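Local coordinates for protein probable tagatose 6-phosphate kinase (Sinorhizobium meliloti, PDB 3TXV) that probably takes part in carbohydrate metabolism, perhaps as a tagatose-6-phosphate kinase, and belongs to a family named after the GatZ/KbaZ-like aldolase subunits, at residues E108-A113 and A153-V158; C54-Q59 and E69-F74; A245-L250 and D281-L286. All blocks are in the same frame, centred on the assembly; numbering follows the deposited sequence.

The three contacts sample different parts of one eight-stranded parallel beta/alpha barrel. Interaction 1 pairs two outer helices and interaction 2 packs the loop after strand 48-53 against helix 68-81. Their centres lie about 18 Å apart and they touch, Lys112 O packing 3.5 Å from Gln59 NE2. Interaction 3 is remote from both, its centre about 30 Å from that of interaction 1 and about 31 Å from that of interaction 2, and it joins segments near the start of strand 283-288. The loop of interaction 2 also carries Cys54, whose side chain touches His95, a residue that may belong to a vacant metal site; no metal is bound there to confirm it.

Interaction 1: E108-A113 and A153-V158; sequences EAMAKA and ARLAAV
Leu155 on helix 145-161 reaches toward Met110 and Ala113, which lie one turn apart on helix 106-121. Its CB carries CG anti to the carbonyl carbon (chi1 -74°), a setting that turns the branch toward helix 106-121. CG meets the terminal methyl of Met110, a residue built as selenomethionine, with CE 4.1 Å from Leu155 CG. Beyond it the two methyls straddle Ala113: Leu155 CD1 and CD2 each lie 3.9 Å from Ala113 CB, and CD2 also approaches the Ala113 carbonyl. Met110 arrives obliquely, its chain folded at chi2 and chi3 so that CE also comes within 4.3 Å of Arg154 CB. The segment axes are 10.7 Å apart at closest approach and 33° from parallel, a spacing that these side chains bridge. With an alanine here in place of Leu155, CG and both methyls are gone, and the selenomethionine tip and Ala113 would probably be left facing a gap. Leu155 also packs on Ile117 and on Leu130 of the barrel strand between the two helices. Between the segments the cohesion is thus mainly apolar, while the charged guanidinium of exposed Arg154 turns to Glu114 in a salt bridge.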
loop_
_atom_site.group_PDB
_atom_site.type_symbol
_atom_site.label_atom_id
_atom_site.label_comp_id
_atom_site.label_asym_id
_atom_site.label_seq_id
_atom_site.Cartn_x
_atom_site.Cartn_y
_atom_site.Cartn_z
ATOM N N GLU A 108 26.855 -6.931 -4.045
ATOM C CA GLU A 108 26.731 -5.681 -3.303
ATOM C C GLU A 108 25.251 -5.382 -3.091
ATOM O O GLU A 108 24.833 -4.971 -2.002
ATOM C CB GLU A 108 27.411 -4.540 -4.072
ATOM C CG GLU A 108 27.352 -3.179 -3.387
ATOM C CD GLU A 108 27.863 -2.025 -4.272
ATOM O OE1 GLU A 108 28.279 -2.296 -5.436
ATOM O OE2 GLU A 108 27.841 -0.856 -3.790
ATOM N N ALA A 109 24.453 -5.607 -4.136
ATOM C CA ALA A 109 23.010 -5.424 -4.064
ATOM C C ALA A 109 22.425 -6.280 -2.940
ATOM O O ALA A 109 21.694 -5.776 -2.090
ATOM C CB ALA A 109 22.360 -5.750 -5.410
HETATM N N MSE A 110 22.781 -7.565 -2.928
HETATM C CA MSE A 110 22.369 -8.469 -1.864
HETATM C C MSE A 110 22.953 -8.108 -0.504
HETATM O O MSE A 110 22.348 -8.443 0.499
HETATM C CB MSE A 110 22.703 -9.920 -2.196
HETATM C CG MSE A 110 21.732 -10.581 -3.119
HETATM SE SE MSE A 110 19.902 -10.663 -2.448
HETATM C CE MSE A 110 20.107 -12.134 -1.184
ATOM N N ALA A 111 24.107 -7.440 -0.461
ATOM C CA ALA A 111 24.712 -7.022 0.829
ATOM C C ALA A 111 23.794 -6.079 1.566
ATOM O O ALA A 111 23.637 -6.166 2.784
ATOM C CB ALA A 111 26.075 -6.374 0.645
ATOM N N LYS A 112 23.185 -5.186 0.792
ATOM C CA LYS A 112 22.329 -4.128 1.313
ATOM C C LYS A 112 20.952 -4.694 1.588
ATOM O O LYS A 112 20.287 -4.295 2.530
ATOM C CB LYS A 112 22.251 -2.965 0.321
ATOM C CG LYS A 112 23.586 -2.552 -0.281
ATOM C CD LYS A 112 23.833 -1.032 -0.184
ATOM C CE LYS A 112 23.832 -0.544 1.271
ATOM N NZ LYS A 112 24.455 0.777 1.415
ATOM N N ALA A 113 20.521 -5.639 0.774
ATOM C CA ALA A 113 19.320 -6.363 1.095
ATOM C C ALA A 113 19.503 -6.901 2.519
ATOM O O ALA A 113 18.582 -6.863 3.325
ATOM C CB ALA A 113 19.099 -7.494 0.103
ATOM N N ALA A 153 16.166 -17.160 0.572
ATOM C CA ALA A 153 16.657 -17.914 1.725
ATOM C C ALA A 153 17.782 -17.228 2.503
ATOM O O ALA A 153 17.802 -17.296 3.734
ATOM C CB ALA A 153 17.102 -19.292 1.310
ATOM N N ARG A 154 18.709 -16.577 1.813
ATOM C CA ARG A 154 19.717 -15.893 2.553
ATOM C C ARG A 154 19.045 -14.868 3.436
ATOM O O ARG A 154 19.381 -14.760 4.612
ATOM C CB ARG A 154 20.841 -15.262 1.716
ATOM C CG ARG A 154 21.949 -14.814 2.674
ATOM C CD ARG A 154 23.168 -14.242 2.060
ATOM N NE ARG A 154 24.255 -15.228 1.951
ATOM C CZ ARG A 154 25.506 -14.936 1.583
ATOM N NH1 ARG A 154 25.865 -13.673 1.314
ATOM N NH2 ARG A 154 26.399 -15.903 1.498
ATOM N N LEU A 155 18.094 -14.116 2.888
ATOM C CA LEU A 155 17.487 -13.034 3.669
ATOM C C LEU A 155 16.659 -13.579 4.841
ATOM O O LEU A 155 16.644 -12.997 5.929
ATOM C CB LEU A 155 16.676 -12.119 2.785
ATOM C CG LEU A 155 17.532 -11.212 1.923
ATOM C CD1 LEU A 155 16.702 -10.494 0.873
ATOM C CD2 LEU A 155 18.296 -10.212 2.777
ATOM N N ALA A 156 16.003 -14.711 4.619
ATOM C CA ALA A 156 15.330 -15.413 5.675
ATOM C C ALA A 156 16.283 -15.684 6.860
ATOM O O ALA A 156 15.945 -15.439 8.025
ATOM C CB ALA A 156 14.787 -16.681 5.135
ATOM N N ALA A 157 17.484 -16.161 6.551
ATOM C CA ALA A 157 18.428 -16.621 7.555
ATOM C C ALA A 157 19.175 -15.489 8.194
ATOM O O ALA A 157 19.843 -15.691 9.197
ATOM C CB ALA A 157 19.407 -17.572 6.946
ATOM N N VAL A 158 19.096 -14.300 7.615
ATOM C CA VAL A 158 19.732 -13.143 8.222
ATOM C C VAL A 158 18.672 -12.578 9.117
ATOM O O VAL A 158 18.969 -12.014 10.175
ATOM C CB VAL A 158 20.198 -12.131 7.180
ATOM C CG1 VAL A 158 20.701 -10.859 7.840
ATOM C CG2 VAL A 158 21.308 -12.744 6.320
#

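Interaction 2: C54-Q59 and E69-F74; sequences CNQVNQ and EDFTRF
Val57 and Phe71 mark the nearest backbone approach between the loop 54-59 and the helical segment 69-74, with 7.6 Å between Val57 CA and Phe71 CA. The loop runs through helical backbone angles from Cys54 to Gln56, then opens into an extended conformation at Val57 (phi -146°). Within the loop, Asn58 ND2 donates to Cys54 O at 2.8 Å, spanning the change of direction, with the donor tilted from the carbonyl plane. In the facing helix Asp70 O accepts from both Arg73 N and Phe74 N.

Between these backbones the ring of Phe71 does most of the touching. Its CG stands anti to the backbone N (chi1 -164°), which projects the ring from the helix toward the loop. Val57 crosses it at about a right angle and offers one methyl, CG1, at 4.0 Å from Phe71 CD1. Gln56 comes at the ring from the neighbouring position on the loop; its chain is extended beyond CG, carrying the amide group to the ring with the two planes inclined steeply, 75° apart. The contact is therefore an apolar methyl-ring contact beside a polar amide, all three residues being buried.

Neighbouring elements of the barrel touch the same residues. Val57 O accepts a hydrogen bond from Tyr120 OH on helix 106-121, Phe71 rests also on Leu91 of strand 89-96, and Phe74 packs on Ile34 of helix 31-43. The loop leaves strand 48-53 at its C-terminal end, and the contact thereby ties that rim of the barrel to helix 68-81.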
loop_
_atom_site.group_PDB
_atom_site.type_symbol
_atom_site.label_atom_id
_atom_site.label_comp_id
_atom_site.label_asym_id
_atom_site.label_seq_id
_atom_site.Cartn_x
_atom_site.Cartn_y
_atom_site.Cartn_z
ATOM N N CYS A 54 10.544 -1.804 0.434
ATOM C CA CYS A 54 11.997 -1.703 0.397
ATOM C C CYS A 54 12.455 -0.306 0.065
ATOM O O CYS A 54 13.155 0.331 0.867
ATOM C CB CYS A 54 12.559 -2.685 -0.640
ATOM S SG CYS A 54 11.830 -2.529 -2.401
ATOM N N ASN A 55 12.041 0.146 -1.126
ATOM C CA ASN A 55 12.257 1.506 -1.664
ATOM C C ASN A 55 11.840 2.662 -0.761
ATOM O O ASN A 55 12.560 3.643 -0.610
ATOM C CB ASN A 55 11.477 1.653 -2.955
ATOM C CG ASN A 55 12.207 1.095 -4.166
ATOM O OD1 ASN A 55 13.409 0.775 -4.149
ATOM N ND2 ASN A 55 11.462 0.995 -5.256
ATOM N N GLN A 56 10.650 2.539 -0.193
ATOM C CA GLN A 56 10.052 3.562 0.633
ATOM C C GLN A 56 10.898 3.787 1.890
ATOM O O GLN A 56 11.168 4.932 2.244
ATOM C CB GLN A 56 8.609 3.128 0.959
ATOM C CG GLN A 56 7.706 4.114 1.698
ATOM C CD GLN A 56 6.407 3.444 2.187
ATOM O OE1 GLN A 56 5.807 3.850 3.201
ATOM N NE2 GLN A 56 5.978 2.402 1.468
ATOM N N VAL A 57 11.326 2.705 2.548
ATOM C CA VAL A 57 12.009 2.808 3.835
ATOM C C VAL A 57 13.079 1.747 4.031
ATOM O O VAL A 57 12.799 0.562 3.955
ATOM C CB VAL A 57 11.022 2.825 5.074
ATOM C CG1 VAL A 57 9.728 3.621 4.771
ATOM C CG2 VAL A 57 10.721 1.410 5.641
ATOM N N ASN A 58 14.308 2.183 4.288
ATOM C CA ASN A 58 15.427 1.269 4.502
ATOM C C ASN A 58 16.534 1.987 5.250
ATOM O O ASN A 58 16.426 3.184 5.466
ATOM C CB ASN A 58 15.939 0.695 3.170
ATOM C CG ASN A 58 16.277 1.771 2.152
ATOM O OD1 ASN A 58 17.130 2.637 2.385
ATOM N ND2 ASN A 58 15.609 1.716 1.005
ATOM N N GLN A 59 17.595 1.269 5.622
ATOM C CA GLN A 59 18.682 1.829 6.432
ATOM C C GLN A 59 19.194 3.149 5.909
ATOM O O GLN A 59 19.594 4.000 6.705
ATOM C CB GLN A 59 19.864 0.853 6.550
ATOM C CG GLN A 59 20.697 0.685 5.268
ATOM C CD GLN A 59 20.127 -0.378 4.363
ATOM O OE1 GLN A 59 18.923 -0.646 4.409
ATOM N NE2 GLN A 59 20.988 -1.009 3.546
ATOM N N GLU A 69 13.194 2.120 11.696
ATOM C CA GLU A 69 12.975 2.631 13.040
ATOM C C GLU A 69 12.141 3.903 12.961
ATOM O O GLU A 69 11.168 4.038 13.691
ATOM C CB GLU A 69 14.316 2.863 13.768
ATOM C CG GLU A 69 14.253 2.987 15.314
ATOM C CD GLU A 69 13.582 1.786 16.005
ATOM O OE1 GLU A 69 14.012 0.623 15.760
ATOM O OE2 GLU A 69 12.622 2.013 16.797
ATOM N N ASP A 70 12.509 4.817 12.069
ATOM C CA ASP A 70 11.745 6.056 11.875
ATOM C C ASP A 70 10.258 5.727 11.674
ATOM O O ASP A 70 9.370 6.276 12.353
ATOM C CB ASP A 70 12.277 6.858 10.675
ATOM C CG ASP A 70 13.647 7.514 10.942
ATOM O OD1 ASP A 70 14.005 7.766 12.126
ATOM O OD2 ASP A 70 14.367 7.790 9.953
ATOM N N PHE A 71 10.005 4.794 10.763
ATOM C CA PHE A 71 8.660 4.379 10.427
ATOM C C PHE A 71 7.919 3.867 11.636
ATOM O O PHE A 71 6.724 4.109 11.804
ATOM C CB PHE A 71 8.699 3.283 9.359
ATOM C CG PHE A 71 7.383 3.057 8.690
ATOM C CD1 PHE A 71 6.987 3.850 7.642
ATOM C CD2 PHE A 71 6.542 2.068 9.121
ATOM C CE1 PHE A 71 5.785 3.655 7.048
ATOM C CE2 PHE A 71 5.342 1.864 8.520
ATOM C CZ PHE A 71 4.961 2.655 7.485
ATOM N N THR A 72 8.644 3.152 12.478
ATOM C CA THR A 72 8.047 2.472 13.604
ATOM C C THR A 72 7.552 3.435 14.674
ATOM O O THR A 72 6.721 3.076 15.495
ATOM C CB THR A 72 9.041 1.517 14.243
ATOM O OG1 THR A 72 8.309 0.443 14.824
ATOM N N ARG A 73 8.069 4.653 14.661
ATOM C CA ARG A 73 7.735 5.619 15.671
ATOM C C ARG A 73 6.774 6.633 15.069
ATOM O O ARG A 73 5.875 7.127 15.746
ATOM C CB ARG A 73 9.014 6.284 16.190
ATOM N N PHE A 74 6.985 6.945 13.794
ATOM C CA PHE A 74 6.000 7.636 12.966
ATOM C C PHE A 74 4.584 7.046 13.137
ATOM O O PHE A 74 3.670 7.729 13.589
ATOM C CB PHE A 74 6.465 7.554 11.505
ATOM C CG PHE A 74 5.499 8.142 10.507
ATOM C CD1 PHE A 74 5.430 9.521 10.319
ATOM C CD2 PHE A 74 4.694 7.308 9.735
ATOM C CE1 PHE A 74 4.548 10.053 9.412
ATOM C CE2 PHE A 74 3.813 7.835 8.823
ATOM C CZ PHE A 74 3.734 9.203 8.648
#

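Interaction 3: A245-L250 and D281-L286; sequences ARAEKL and DGFAIL
Phe283 points its ring between Ala247 and Leu250, and the two aliphatic residues meet it in different ways. Leu250 approaches at the edge: its CD1 methyl lies close to the ring plane, 4.0 Å from Phe283 CE1, while the two side chains as wholes run obliquely to one another. Ala247 brings its CB obliquely to the neighbouring ring atom, 4.1 Å from Phe283 CZ. Two adjacent ring atoms thus divide the work, one for each partner. The ring owes its reach to a CG placed anti to the carbonyl carbon and beside the backbone N (chi1 -48°), and it packs on Leu278 and Pro230 as well. Leu250 rests in addition on Phe262 of the adjoining strand. A second, polar link joins the same region, since Ser251 OG is hydrogen-bonded to Asp281 O. The backbone leading into Phe283 is tightly shaped: Gly282, with positive phi, is the C-prime residue of a Schellman motif ending helix 272-280, and Phe283 centres an inverse gamma turn. The turn returns the chain from helix 272-280 to strand 283-288, completing the beta-alpha-beta crossover that began with strand 261-264, and places the last strand between 261-264 and 23-26, where the eight-stranded barrel closes.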
loop_
_atom_site.group_PDB
_atom_site.type_symbol
_atom_site.label_atom_id
_atom_site.label_comp_id
_atom_site.label_asym_id
_atom_site.label_seq_id
_atom_site.Cartn_x
_atom_site.Cartn_y
_atom_site.Cartn_z
ATOM N N ALA A 245 -14.197 -17.459 -12.098
ATOM C CA ALA A 245 -13.916 -18.533 -13.043
ATOM C C ALA A 245 -12.437 -18.591 -13.423
ATOM O O ALA A 245 -11.793 -19.611 -13.202
ATOM C CB ALA A 245 -14.800 -18.415 -14.296
ATOM N N ARG A 246 -11.902 -17.506 -13.983
ATOM C CA ARG A 246 -10.498 -17.485 -14.462
ATOM C C ARG A 246 -9.428 -17.888 -13.392
ATOM O O ARG A 246 -8.323 -18.306 -13.734
ATOM C CB ARG A 246 -10.157 -16.137 -15.152
ATOM N N ALA A 247 -9.780 -17.796 -12.110
ATOM C CA ALA A 247 -8.868 -18.165 -11.034
ATOM C C ALA A 247 -9.414 -19.273 -10.127
ATOM O O ALA A 247 -9.486 -19.108 -8.908
ATOM C CB ALA A 247 -8.506 -16.934 -10.214
ATOM N N GLU A 248 -9.808 -20.405 -10.710
ATOM C CA GLU A 248 -10.265 -21.541 -9.890
ATOM C C GLU A 248 -9.144 -22.547 -9.767
ATOM O O GLU A 248 -8.847 -23.029 -8.668
ATOM C CB GLU A 248 -11.514 -22.199 -10.465
ATOM C CG GLU A 248 -12.309 -22.980 -9.431
ATOM C CD GLU A 248 -13.539 -23.639 -10.032
ATOM O OE1 GLU A 248 -13.522 -23.976 -11.247
ATOM O OE2 GLU A 248 -14.527 -23.823 -9.284
ATOM N N LYS A 249 -8.529 -22.832 -10.918
ATOM C CA LYS A 249 -7.339 -23.669 -11.024
ATOM C C LYS A 249 -6.216 -23.098 -10.140
ATOM O O LYS A 249 -5.574 -23.843 -9.378
ATOM C CB LYS A 249 -6.904 -23.807 -12.494
ATOM N N LEU A 250 -6.009 -21.783 -10.199
ATOM C CA LEU A 250 -5.105 -21.142 -9.250
ATOM C C LEU A 250 -5.610 -21.308 -7.813
ATOM O O LEU A 250 -4.876 -21.776 -6.945
ATOM C CB LEU A 250 -4.900 -19.661 -9.570
ATOM C CG LEU A 250 -3.554 -18.988 -9.236
ATOM C CD1 LEU A 250 -3.765 -17.498 -9.082
ATOM C CD2 LEU A 250 -2.865 -19.536 -7.993
ATOM N N ASP A 281 -12.034 -17.167 -1.884
ATOM C CA ASP A 281 -11.163 -18.031 -2.716
ATOM C C ASP A 281 -9.697 -18.083 -2.276
ATOM O O ASP A 281 -8.842 -18.629 -2.978
ATOM C CB ASP A 281 -11.268 -17.656 -4.186
ATOM C CG ASP A 281 -12.680 -17.592 -4.641
ATOM O OD1 ASP A 281 -13.536 -18.221 -3.974
ATOM O OD2 ASP A 281 -12.947 -16.906 -5.646
ATOM N N GLY A 282 -9.416 -17.504 -1.120
ATOM C CA GLY A 282 -8.111 -17.638 -0.503
ATOM C C GLY A 282 -7.021 -16.648 -0.886
ATOM O O GLY A 282 -5.843 -16.815 -0.480
ATOM N N PHE A 283 -7.379 -15.632 -1.669
ATOM C CA PHE A 283 -6.493 -14.498 -1.811
ATOM C C PHE A 283 -6.825 -13.725 -0.567
ATOM O O PHE A 283 -7.673 -12.846 -0.578
ATOM C CB PHE A 283 -6.791 -13.766 -3.108
ATOM C CG PHE A 283 -6.879 -14.688 -4.271
ATOM C CD1 PHE A 283 -5.721 -15.103 -4.930
ATOM C CD2 PHE A 283 -8.106 -15.218 -4.665
ATOM C CE1 PHE A 283 -5.791 -16.012 -5.994
ATOM C CE2 PHE A 283 -8.189 -16.112 -5.738
ATOM C CZ PHE A 283 -7.036 -16.507 -6.400
ATOM N N ALA A 284 -6.195 -14.116 0.530
ATOM C CA ALA A 284 -6.672 -13.750 1.854
ATOM C C ALA A 284 -5.992 -12.526 2.402
ATOM O O ALA A 284 -6.455 -11.947 3.385
ATOM C CB ALA A 284 -6.512 -14.905 2.820
ATOM N N ILE A 285 -4.872 -12.154 1.803
ATOM C CA ILE A 285 -4.212 -10.911 2.155
ATOM C C ILE A 285 -4.357 -10.023 0.953
ATOM O O ILE A 285 -3.957 -10.399 -0.164
ATOM C CB ILE A 285 -2.743 -11.087 2.465
ATOM C CG1 ILE A 285 -2.567 -11.884 3.765
ATOM C CG2 ILE A 285 -2.098 -9.742 2.533
ATOM C CD1 ILE A 285 -1.310 -12.638 3.816
ATOM N N LEU A 286 -4.948 -8.857 1.206
ATOM C CA LEU A 286 -5.384 -7.907 0.208
ATOM C C LEU A 286 -4.596 -6.642 0.376
ATOM O O LEU A 286 -4.814 -5.903 1.325
ATOM C CB LEU A 286 -6.859 -7.589 0.439
ATOM C CG LEU A 286 -7.794 -8.776 0.260
ATOM C CD1 LEU A 286 -9.048 -8.561 1.062
ATOM C CD2 LEU A 286 -8.099 -8.982 -1.238
#